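Local coordinates for SusD homolog (Bacteroides thetaiotaomicron, PDB 3EHM), which probably binds mucin O-glycans at the cell surface as a SusD-like lipoprotein, aiding their utilization by this gut symbiont, at residues N199-K202 against L203-L207. Sequence-based numbering, arbitrary orientation.
Sequences NWVK and LANSL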
loop_
_atom_site.group_PDB
_atom_site.type_symbol
_atom_site.label_atom_id
_atom_site.label_comp_id
_atom_site.label_asym_id
_atom_site.label_seq_id
_atom_site.Cartn_x
_atom_site.Cartn_y
_atom_site.Cartn_z
ATOM N N ASN A 199 -20.125 -6.091 -7.145
ATOM C CA ASN A 199 -18.930 -5.286 -6.955
ATOM C C ASN A 199 -17.961 -6.015 -6.027
ATOM O O ASN A 199 -16.751 -5.963 -6.227
ATOM C CB ASN A 199 -19.292 -3.911 -6.398
ATOM C CG ASN A 199 -19.636 -2.919 -7.495
ATOM O OD1 ASN A 199 -20.266 -1.893 -7.249
ATOM N ND2 ASN A 199 -19.214 -3.223 -8.717
ATOM N N TRP A 200 -18.486 -6.706 -5.020
ATOM C CA TRP A 200 -17.615 -7.449 -4.118
ATOM C C TRP A 200 -16.853 -8.509 -4.906
ATOM O O TRP A 200 -15.690 -8.794 -4.617
ATOM C CB TRP A 200 -18.417 -8.102 -2.991
ATOM C CG TRP A 200 -18.655 -7.171 -1.847
ATOM C CD1 TRP A 200 -19.813 -6.513 -1.545
ATOM C CD2 TRP A 200 -17.688 -6.746 -0.877
ATOM N NE1 TRP A 200 -19.625 -5.702 -0.450
ATOM C CE2 TRP A 200 -18.330 -5.826 -0.020
ATOM C CE3 TRP A 200 -16.339 -7.053 -0.653
ATOM C CZ2 TRP A 200 -17.668 -5.207 1.048
ATOM C CZ3 TRP A 200 -15.680 -6.436 0.410
ATOM C CH2 TRP A 200 -16.348 -5.524 1.245
ATOM N N VAL A 201 -17.514 -9.086 -5.906
ATOM C CA VAL A 201 -16.878 -10.097 -6.741
ATOM C C VAL A 201 -15.751 -9.450 -7.539
ATOM O O VAL A 201 -14.661 -10.006 -7.653
ATOM C CB VAL A 201 -17.894 -10.742 -7.713
ATOM C CG1 VAL A 201 -17.163 -11.564 -8.764
ATOM C CG2 VAL A 201 -18.864 -11.632 -6.932
ATOM N N LYS A 202 -16.011 -8.269 -8.087
ATOM C CA LYS A 202 -14.994 -7.565 -8.855
ATOM C C LYS A 202 -13.795 -7.258 -7.971
ATOM O O LYS A 202 -12.653 -7.369 -8.408
ATOM C CB LYS A 202 -15.564 -6.272 -9.435
ATOM C CG LYS A 202 -16.632 -6.505 -10.496
ATOM C CD LYS A 202 -17.098 -5.196 -11.099
ATOM C CE LYS A 202 -18.062 -5.444 -12.244
ATOM N NZ LYS A 202 -18.395 -4.174 -12.940
ATOM N N LEU A 203 -14.051 -6.873 -6.725
ATOM C CA LEU A 203 -12.960 -6.574 -5.809
ATOM C C LEU A 203 -12.153 -7.839 -5.557
ATOM O O LEU A 203 -10.924 -7.804 -5.540
ATOM C CB LEU A 203 -13.496 -6.019 -4.485
ATOM C CG LEU A 203 -12.471 -5.891 -3.351
ATOM C CD1 LEU A 203 -11.295 -5.021 -3.797
ATOM C CD2 LEU A 203 -13.144 -5.297 -2.126
ATOM N N ALA A 204 -12.847 -8.961 -5.380
ATOM C CA ALA A 204 -12.180 -10.241 -5.141
ATOM C C ALA A 204 -11.288 -10.648 -6.313
ATOM O O ALA A 204 -10.165 -11.114 -6.114
ATOM C CB ALA A 204 -13.222 -11.338 -4.874
ATOM N N ASN A 205 -11.796 -10.490 -7.533
ATOM C CA ASN A 205 -11.026 -10.844 -8.721
ATOM C C ASN A 205 -9.875 -9.869 -8.948
ATOM O O ASN A 205 -8.844 -10.235 -9.506
ATOM C CB ASN A 205 -11.912 -10.860 -9.970
ATOM C CG ASN A 205 -12.838 -12.054 -10.020
ATOM O OD1 ASN A 205 -12.467 -13.164 -9.630
ATOM N ND2 ASN A 205 -14.047 -11.839 -10.526
ATOM N N SER A 206 -10.061 -8.622 -8.529
ATOM C CA SER A 206 -9.021 -7.612 -8.690
ATOM C C SER A 206 -7.873 -7.945 -7.746
ATOM O O SER A 206 -6.696 -7.787 -8.089
ATOM C CB SER A 206 -9.580 -6.222 -8.379
ATOM O OG SER A 206 -10.660 -5.912 -9.246
ATOM N N LEU A 207 -8.222 -8.418 -6.554
ATOM C CA LEU A 207 -7.220 -8.793 -5.565
ATOM C C LEU A 207 -6.491 -10.025 -6.095
ATOM O O LEU A 207 -5.277 -10.162 -5.927
ATOM C CB LEU A 207 -7.884 -9.108 -4.220
ATOM C CG LEU A 207 -6.934 -9.099 -3.018
ATOM C CD1 LEU A 207 -6.464 -7.671 -2.765
ATOM C CD2 LEU A 207 -7.640 -9.646 -1.780
#
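Residues 199-202 and 203-207 meet as successive turns in a buried part of the alpha-helix 197-215, through i to i+4 backbone bonds and side chains three or four residues apart. The amides of Leu-203, Ala-204 and Asn-205 donate to the carbonyls of Asn-199, Trp-200 and Val-201, the last bond (Asn-205 N to Val-201 O, 2.9 Å) running nearly straight on from the carbonyl. At the next step Lys-202 O is gripped twice: Ser-206 N reaches it at 2.9 Å, and Ser-206 OG at 2.6 Å from the opposite face of the carbonyl plane, 38° out of it. With chi1 at -60°, OG lies beside its own backbone N, folded back over the preceding turn, where it also bonds to Ile-239 N. Replacing Ser-206 by alanine would probably leave the Ile-239 amide without its hydroxyl partner and Lys-202 O with only the backbone donor of this residue. On the side facing helix 116-140, Trp-200 and Leu-203 point the same way, and Leu-203 CD2 lies 3.8 Å from Trp-200 CZ3, while the indole NE1 bonds to Asp-190. Val-201 and Asn-205 lie side by side, pointing the same way, against Val-175 of helix 160-178, CG1 of the valine 3.6 Å from ND2 of the asparagine; that amide nitrogen is satisfied by the carbonyls of Asn-235 and Gly-237. Serine bonding from OG to the i-4 carbonyl is a familiar way of accommodating a buried hydroxyl within an alpha-helix, used here where a helix packs between others in the helical, tetratricopeptide-repeat-containing fold of SusD homologues.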